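Local coordinates for inositol dehydrogenase (Lactobacillus casei, PDB 4MKX), which probably oxidises scyllo-inositol with NAD as the hydride acceptor, as a Rossmann-fold dehydrogenase of the Gfo/Idh/MocA family, at residues Ser99-Gly104 with Ala131-Gln136; His106-Lys111 with Gln312-Ser317; Ile86-Pro89 with Gln95-Glu98. One frame throughout, in Å; residues are numbered along the deposited sequence.

Interaction 1: residues Ser99-Gly104 with Ala131-Gln136; sequences SALNAG and ANLKFQ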
loop_
_atom_site.group_PDB
_atom_site.type_symbol
_atom_site.label_atom_id
_atom_site.label_comp_id
_atom_site.label_asym_id
_atom_site.label_seq_id
_atom_site.Cartn_x
_atom_site.Cartn_y
_atom_site.Cartn_z
ATOM N N SER A 99 47.687 10.033 -6.454
ATOM C CA SER A 99 48.342 11.275 -6.075
ATOM C C SER A 99 48.006 11.691 -4.650
ATOM O O SER A 99 48.883 12.123 -3.895
ATOM C CB SER A 99 47.941 12.387 -7.029
ATOM O OG SER A 99 48.296 13.643 -6.490
ATOM N N ALA A 100 46.735 11.569 -4.277
ATOM C CA ALA A 100 46.332 11.968 -2.936
ATOM C C ALA A 100 46.991 11.093 -1.879
ATOM O O ALA A 100 47.454 11.592 -0.854
ATOM C CB ALA A 100 44.815 11.915 -2.794
ATOM N N LEU A 101 47.049 9.789 -2.134
ATOM C CA LEU A 101 47.639 8.861 -1.181
ATOM C C LEU A 101 49.142 9.104 -1.064
ATOM O O LEU A 101 49.699 9.061 0.036
ATOM C CB LEU A 101 47.363 7.409 -1.583
ATOM C CG LEU A 101 45.920 6.952 -1.396
ATOM C CD1 LEU A 101 45.771 5.503 -1.875
ATOM C CD2 LEU A 101 45.506 7.067 0.054
ATOM N N ASN A 102 49.783 9.370 -2.195
ATOM C CA ASN A 102 51.222 9.639 -2.205
ATOM C C ASN A 102 51.582 10.917 -1.445
ATOM O O ASN A 102 52.691 11.053 -0.926
ATOM C CB ASN A 102 51.748 9.680 -3.645
ATOM C CG ASN A 102 51.885 8.289 -4.261
ATOM O OD1 ASN A 102 52.230 7.324 -3.573
ATOM N ND2 ASN A 102 51.616 8.181 -5.561
ATOM N N ALA A 103 50.641 11.852 -1.372
ATOM C CA ALA A 103 50.852 13.087 -0.634
ATOM C C ALA A 103 50.323 12.987 0.788
ATOM O O ALA A 103 50.221 13.994 1.494
ATOM C CB ALA A 103 50.226 14.239 -1.350
ATOM N N GLY A 104 50.000 11.769 1.209
ATOM C CA GLY A 104 49.603 11.508 2.580
ATOM C C GLY A 104 48.201 11.967 2.950
ATOM O O GLY A 104 47.954 12.341 4.097
ATOM N N ALA A 131 48.620 1.713 3.969
ATOM C CA ALA A 131 47.616 1.072 4.811
ATOM C C ALA A 131 47.182 1.940 5.994
ATOM O O ALA A 131 46.130 1.702 6.598
ATOM C CB ALA A 131 48.122 -0.281 5.294
ATOM N N ASN A 132 47.989 2.944 6.316
ATOM C CA ASN A 132 47.680 3.855 7.413
ATOM C C ASN A 132 46.717 4.976 7.013
ATOM O O ASN A 132 46.312 5.788 7.849
ATOM C CB ASN A 132 48.969 4.444 8.005
ATOM C CG ASN A 132 49.716 5.346 7.027
ATOM O OD1 ASN A 132 49.803 5.062 5.831
ATOM N ND2 ASN A 132 50.268 6.437 7.542
ATOM N N LEU A 133 46.364 5.032 5.730
ATOM C CA LEU A 133 45.423 6.034 5.252
ATOM C C LEU A 133 44.095 5.369 4.925
ATOM O O LEU A 133 44.064 4.240 4.435
ATOM C CB LEU A 133 45.970 6.752 4.022
ATOM C CG LEU A 133 47.284 7.500 4.259
ATOM C CD1 LEU A 133 47.873 7.995 2.948
ATOM C CD2 LEU A 133 47.050 8.663 5.208
ATOM N N LYS A 134 43.008 6.067 5.221
ATOM C CA LYS A 134 41.676 5.570 4.925
ATOM C C LYS A 134 41.386 5.686 3.438
ATOM O O LYS A 134 41.715 6.697 2.814
ATOM C CB LYS A 134 40.640 6.377 5.713
ATOM C CG LYS A 134 40.805 6.284 7.220
ATOM C CD LYS A 134 40.828 4.836 7.673
ATOM C CE LYS A 134 41.206 4.726 9.139
ATOM N NZ LYS A 134 41.633 3.343 9.498
ATOM N N PHE A 135 40.749 4.663 2.868
ATOM C CA PHE A 135 40.264 4.757 1.496
ATOM C C PHE A 135 38.826 4.259 1.474
ATOM O O PHE A 135 38.543 3.173 1.976
ATOM C CB PHE A 135 41.114 3.919 0.531
ATOM C CG PHE A 135 40.521 3.810 -0.837
ATOM C CD1 PHE A 135 40.621 4.861 -1.737
ATOM C CD2 PHE A 135 39.834 2.665 -1.212
ATOM C CE1 PHE A 135 40.042 4.773 -2.998
ATOM C CE2 PHE A 135 39.254 2.566 -2.462
ATOM C CZ PHE A 135 39.366 3.617 -3.363
ATOM N N GLN A 136 37.925 5.061 0.908
ATOM C CA GLN A 136 36.506 4.725 0.911
ATOM C C GLN A 136 35.880 5.027 -0.441
ATOM O O GLN A 136 36.066 6.117 -0.994
ATOM C CB GLN A 136 35.790 5.507 2.025
ATOM C CG GLN A 136 34.330 5.110 2.238
ATOM C CD GLN A 136 33.729 5.766 3.462
ATOM O OE1 GLN A 136 34.419 6.015 4.452
ATOM N NE2 GLN A 136 32.437 6.068 3.398
#

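Interaction 2: residues His106-Lys111 with Gln312-Ser317; sequences HVFSEK and QAFVNS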
loop_
_atom_site.group_PDB
_atom_site.type_symbol
_atom_site.label_atom_id
_atom_site.label_comp_id
_atom_site.label_asym_id
_atom_site.label_seq_id
_atom_site.Cartn_x
_atom_site.Cartn_y
_atom_site.Cartn_z
ATOM N N HIS A 106 44.012 11.153 3.232
ATOM C CA HIS A 106 42.932 10.157 3.254
ATOM C C HIS A 106 42.035 10.390 2.053
ATOM O O HIS A 106 41.882 11.523 1.592
ATOM C CB HIS A 106 42.127 10.292 4.543
ATOM C CG HIS A 106 42.940 10.102 5.783
ATOM N ND1 HIS A 106 43.230 8.859 6.298
ATOM C CD2 HIS A 106 43.520 11.003 6.615
ATOM C CE1 HIS A 106 43.961 8.999 7.392
ATOM N NE2 HIS A 106 44.148 10.289 7.606
ATOM N N VAL A 107 41.436 9.322 1.531
ATOM C CA VAL A 107 40.725 9.434 0.269
ATOM C C VAL A 107 39.308 8.864 0.300
ATOM O O VAL A 107 39.108 7.703 0.661
ATOM C CB VAL A 107 41.492 8.713 -0.864
ATOM C CG1 VAL A 107 40.674 8.742 -2.155
ATOM C CG2 VAL A 107 42.859 9.360 -1.064
ATOM N N PHE A 108 38.338 9.707 -0.041
ATOM C CA PHE A 108 37.008 9.242 -0.417
ATOM C C PHE A 108 36.902 9.399 -1.925
ATOM O O PHE A 108 37.143 10.489 -2.463
ATOM C CB PHE A 108 35.936 10.100 0.262
ATOM C CG PHE A 108 34.517 9.746 -0.144
ATOM C CD1 PHE A 108 33.964 10.263 -1.316
ATOM C CD2 PHE A 108 33.741 8.930 0.659
ATOM C CE1 PHE A 108 32.659 9.942 -1.699
ATOM C CE2 PHE A 108 32.428 8.609 0.289
ATOM C CZ PHE A 108 31.895 9.124 -0.895
ATOM N N SER A 109 36.509 8.339 -2.623
ATOM C CA SER A 109 36.315 8.460 -4.058
ATOM C C SER A 109 34.909 8.051 -4.429
ATOM O O SER A 109 34.419 7.047 -3.939
ATOM C CB SER A 109 37.313 7.564 -4.798
ATOM O OG SER A 109 37.091 7.614 -6.189
ATOM N N GLU A 110 34.264 8.818 -5.298
ATOM C CA GLU A 110 33.021 8.337 -5.887
ATOM C C GLU A 110 33.254 7.112 -6.752
ATOM O O GLU A 110 34.377 6.841 -7.196
ATOM C CB GLU A 110 32.340 9.422 -6.728
ATOM C CG GLU A 110 31.375 10.282 -5.929
ATOM C CD GLU A 110 30.240 9.461 -5.330
ATOM O OE1 GLU A 110 29.912 8.381 -5.871
ATOM O OE2 GLU A 110 29.664 9.893 -4.308
ATOM N N LYS A 111 32.184 6.357 -6.974
ATOM C CA LYS A 111 32.224 5.264 -7.932
ATOM C C LYS A 111 32.297 5.805 -9.356
ATOM O O LYS A 111 31.946 6.960 -9.609
ATOM C CB LYS A 111 30.980 4.375 -7.758
ATOM C CG LYS A 111 29.636 5.068 -8.069
ATOM C CD LYS A 111 29.236 4.902 -9.548
ATOM C CE LYS A 111 28.057 5.804 -9.917
ATOM N NZ LYS A 111 27.764 5.765 -11.378
ATOM N N GLN A 312 29.751 11.305 6.845
ATOM C CA GLN A 312 30.070 11.324 8.271
ATOM C C GLN A 312 30.889 10.102 8.653
ATOM O O GLN A 312 31.808 10.192 9.477
ATOM C CB GLN A 312 28.797 11.400 9.120
ATOM C CG GLN A 312 29.065 11.722 10.594
ATOM C CD GLN A 312 29.630 13.125 10.797
ATOM O OE1 GLN A 312 28.920 14.118 10.632
ATOM N NE2 GLN A 312 30.913 13.211 11.159
ATOM N N ALA A 313 30.574 8.961 8.049
ATOM C CA ALA A 313 31.319 7.745 8.336
ATOM C C ALA A 313 32.786 7.880 7.918
ATOM O O ALA A 313 33.678 7.374 8.597
ATOM C CB ALA A 313 30.673 6.544 7.649
ATOM N N PHE A 314 33.034 8.556 6.800
ATOM C CA PHE A 314 34.403 8.755 6.335
ATOM C C PHE A 314 35.183 9.615 7.325
ATOM O O PHE A 314 36.297 9.263 7.727
ATOM C CB PHE A 314 34.403 9.369 4.937
ATOM C CG PHE A 314 35.769 9.746 4.438
ATOM C CD1 PHE A 314 36.690 8.771 4.063
ATOM C CD2 PHE A 314 36.115 11.079 4.318
ATOM C CE1 PHE A 314 37.954 9.129 3.595
ATOM C CE2 PHE A 314 37.373 11.446 3.853
ATOM C CZ PHE A 314 38.287 10.466 3.480
ATOM N N VAL A 315 34.580 10.723 7.738
ATOM C CA VAL A 315 35.207 11.623 8.706
ATOM C C VAL A 315 35.479 10.923 10.039
ATOM O O VAL A 315 36.577 11.043 10.595
ATOM C CB VAL A 315 34.370 12.901 8.909
ATOM C CG1 VAL A 315 34.899 13.714 10.088
ATOM C CG2 VAL A 315 34.381 13.743 7.645
ATOM N N ASN A 316 34.490 10.189 10.547
ATOM C CA ASN A 316 34.664 9.438 11.790
ATOM C C ASN A 316 35.706 8.324 11.687
ATOM O O ASN A 316 36.357 7.995 12.676
ATOM C CB ASN A 316 33.334 8.866 12.286
ATOM C CG ASN A 316 32.325 9.945 12.629
ATOM O OD1 ASN A 316 32.651 11.127 12.679
ATOM N ND2 ASN A 316 31.085 9.540 12.856
ATOM N N SER A 317 35.858 7.739 10.499
ATOM C CA SER A 317 36.828 6.658 10.304
ATOM C C SER A 317 38.255 7.150 10.522
ATOM O O SER A 317 39.111 6.414 11.014
ATOM C CB SER A 317 36.694 6.021 8.910
ATOM O OG SER A 317 37.256 6.838 7.895
#

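Interaction 3: residues Ile86-Pro89 with Gln95-Glu98; sequences IVSP and QQIE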
loop_
_atom_site.group_PDB
_atom_site.type_symbol
_atom_site.label_atom_id
_atom_site.label_comp_id
_atom_site.label_asym_id
_atom_site.label_seq_id
_atom_site.Cartn_x
_atom_site.Cartn_y
_atom_site.Cartn_z
ATOM N N ILE A 86 37.029 12.815 -4.006
ATOM C CA ILE A 86 37.214 12.786 -5.440
ATOM C C ILE A 86 35.871 12.582 -6.120
ATOM O O ILE A 86 35.274 11.502 -6.040
ATOM C CB ILE A 86 38.213 11.699 -5.829
ATOM C CG1 ILE A 86 39.590 12.081 -5.285
ATOM C CG2 ILE A 86 38.278 11.530 -7.352
ATOM C CD1 ILE A 86 40.580 10.928 -5.239
ATOM N N VAL A 87 35.383 13.639 -6.764
ATOM C CA VAL A 87 34.087 13.602 -7.422
ATOM C C VAL A 87 34.226 14.085 -8.873
ATOM O O VAL A 87 33.310 14.663 -9.452
ATOM C CB VAL A 87 33.029 14.428 -6.633
ATOM C CG1 VAL A 87 31.626 13.902 -6.915
ATOM C CG2 VAL A 87 33.298 14.361 -5.136
ATOM N N SER A 88 35.403 13.830 -9.444
ATOM C CA SER A 88 35.716 14.137 -10.835
ATOM C C SER A 88 35.120 13.078 -11.755
ATOM O O SER A 88 34.611 12.062 -11.278
ATOM C CB SER A 88 37.233 14.144 -11.005
ATOM O OG SER A 88 37.808 12.987 -10.420
ATOM N N PRO A 89 35.165 13.309 -13.078
ATOM C CA PRO A 89 34.698 12.239 -13.970
ATOM C C PRO A 89 35.504 10.953 -13.778
ATOM O O PRO A 89 36.662 11.007 -13.370
ATOM C CB PRO A 89 34.940 12.821 -15.359
ATOM C CG PRO A 89 34.847 14.305 -15.161
ATOM C CD PRO A 89 35.433 14.563 -13.811
ATOM N N GLN A 95 44.098 8.196 -11.076
ATOM C CA GLN A 95 45.299 9.032 -10.989
ATOM C C GLN A 95 45.206 9.997 -9.809
ATOM O O GLN A 95 46.218 10.297 -9.160
ATOM C CB GLN A 95 45.576 9.771 -12.304
ATOM C CG GLN A 95 44.580 10.866 -12.670
ATOM C CD GLN A 95 45.081 11.747 -13.807
ATOM O OE1 GLN A 95 45.943 11.343 -14.588
ATOM N NE2 GLN A 95 44.545 12.959 -13.899
ATOM N N GLN A 96 43.989 10.450 -9.504
ATOM C CA GLN A 96 43.790 11.356 -8.373
ATOM C C GLN A 96 43.863 10.622 -7.031
ATOM O O GLN A 96 44.416 11.151 -6.056
ATOM C CB GLN A 96 42.500 12.165 -8.541
ATOM C CG GLN A 96 42.565 13.151 -9.714
ATOM C CD GLN A 96 41.247 13.815 -10.025
ATOM O OE1 GLN A 96 40.200 13.415 -9.512
ATOM N NE2 GLN A 96 41.283 14.831 -10.880
ATOM N N ILE A 97 43.321 9.408 -6.980
ATOM C CA ILE A 97 43.484 8.538 -5.817
ATOM C C ILE A 97 44.979 8.315 -5.497
ATOM O O ILE A 97 45.408 8.484 -4.359
ATOM C CB ILE A 97 42.788 7.180 -6.024
ATOM C CG1 ILE A 97 41.270 7.330 -5.941
ATOM C CG2 ILE A 97 43.217 6.187 -4.966
ATOM C CD1 ILE A 97 40.547 6.087 -6.475
ATOM N N GLU A 98 45.760 7.920 -6.499
ATOM C CA GLU A 98 47.186 7.667 -6.297
ATOM C C GLU A 98 47.936 8.899 -5.809
ATOM O O GLU A 98 48.729 8.822 -4.869
ATOM C CB GLU A 98 47.825 7.119 -7.580
ATOM C CG GLU A 98 47.399 5.689 -7.898
ATOM C CD GLU A 98 48.043 5.150 -9.155
ATOM O OE1 GLU A 98 49.039 5.741 -9.622
ATOM O OE2 GLU A 98 47.552 4.131 -9.674
#

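Interaction 1: residues Ser99-Gly104 with Ala131-Gln136
Leu101 and Leu133 make a small apolar contact at one end of the nucleotide-binding Rossmann domain, where the last turn of helix 93-102 meets the loop that runs into strand 135-137, one of the two outermost strands of the parallel sheet within this chain. The two side chains run alongside one another, pointing opposite ways. Leu101 CD2 lies 3.9 Å from Leu133 CD1 and also touches Leu133 CB, while the same Leu133 CD1 rests 3.6 Å from the backbone oxygen Leu101 O. The Leu133 side chain thus reaches beyond its partner's branches to the turn at the end of the helix, where CD1 comes within 3.9 Å of Gly104 CA and CD2 within 3.9 Å of Gly104 O. Leu133 holds CG anti to its carbonyl carbon (chi1 -61°), and from there the fork of its methyl groups spreads over this turn.

The turn is a Schellman motif: Gly104, with phi 75°, is the C-prime residue, Gly104 N bonds to Leu101 O at 3.0 Å, and Lys105 N reaches back to Ala100 O. Leu101 O is therefore already used by the motif where the Leu133 methyl lies against it. Leu101 also packs on Val107 of strand 106-109 and on Ile127 of helix 117-128, and Leu133 touches His106. With no hydrogen bond across the two segments, the join depends on shape and on the exclusion of water from methyl groups, and it is only partly buried, since Gly104 remains exposed.

Interaction 2: residues His106-Lys111 with Gln312-Ser317
Phe314 presents one face of its ring to strand 106-109, and Phe108 CB sits over the centre of that face. The CH-pi contact is almost ideally placed: CB lies 3.9 Å from the ring centroid and 4° off the normal. The Phe108 ring itself turns its edge toward the same Phe314 ring, in an edge-to-face pair with centroids 5.9 Å apart and planes at 70°. Farther out on the Phe314 ring, CE1 approaches Val107 O at 3.5 Å, CZ lies 3.6 Å from Phe108 N, and His106 CB touches CZ at 4.0 Å. The far end of the ring is thus set against strand backbone as well as side chains.

Both phenylalanines place CG anti to the backbone N, which carries the Phe314 ring from its helix to the strand. The axes of strand 106-109 and helix 312-317 run nearly antiparallel, at 165°, 9.9 Å apart at closest approach. Strand 106-109 belongs to the parallel sheet of the Rossmann fold, whereas helix 304-319 comes from much later in the chain and packs on the sheet here, Phe314 also touching Ala83 of strand 83-86; helix 93-102 packs against Val107, which points away from Phe314.

Around the pair, Phe85 stacks on Phe108 and meets the Phe314 ring nearly at a right angle, while His32 makes an edge-to-face contact with Phe108. Gln136 touches both phenylalanines. The His106 imidazole turns from Phe314, and its ND1 is hydrogen-bonded to Lys134 N. On the helix, Ser317 OG donates to Phe314 O at 2.6 Å, a short bond that ties this serine to the backbone of the residue bearing the central ring.

Interaction 3: residues Ile86-Pro89 with Gln95-Glu98
Ser88 OG donates a short hydrogen bond of 2.6 Å to Gln96 OE1, joining the loop after strand 83-86 to helix 93-102. The hydroxyl meets the amide oxygen at a C=O...donor angle of 134° and is tilted 30° from the carbonyl plane. Ser88 holds OG between its backbone N and carbonyl carbon (chi1 48°), turned toward the helix. Gln96 spans the gap with a chain extended beyond CG, which brings its amide to the serine. Ser88 CB also lies 3.4 Å from Gln96 OE1, so the oxygen is approached by both side-chain atoms of the serine.

Beside this bond, Ile86 supplies the apolar part of the contact through its two branches. CG2 lies 3.5 Å from Gln96 OE1, placing a methyl beside the oxygen that Ser88 grips. The other branch ends in CD1, which touches Ile97 CG1 at 3.7 Å and Ile97 N at 3.6 Å, and also Gln96 CB. The Ile86 side chain lies roughly perpendicular to that of Ile97. All four touching residues are buried, so the hydroxyl gives the buried glutamine oxygen a polar partner.

This is a beta-loop-alpha unit of the Rossmann fold. The Ser88 side chain lies near, without touching, the glycines of a GxGxxG-type pattern (Gly24, Gly26, Gly29), consistent with a loop beside the probable dinucleotide site. Ser88 O is further bonded to His93 NE2 at the start of the helix. Ile86 and Ile97 both pack on Val107 of strand 106-109, Gln96 touches Val23 at the end of strand 18-23, and Ile97 also touches Thr123 of helix 117-128.

From the N terminus, interaction 3 closes first, a short loop from strand 83-86 into helix 93-102. The same helix then ends in interaction 1, whose partner at 131-136 follows helix 117-128, and Phe135 CE1 touches Ile97 CD1 to bridge the two contacts. Interaction 2 crosses interaction 1: strand 106-109 lies inside the loop closed by 99-104 and 131-136, but its partner, 312-317, comes about 200 residues later. Backbone pairing joins all three through the parallel sheet, with Ile86 beside Phe108 and Gln136 beside Val107 and Ser109. Interactions 1 and 3 lie within the Rossmann domain, while interaction 2 ties its sheet to the late helix 304-319.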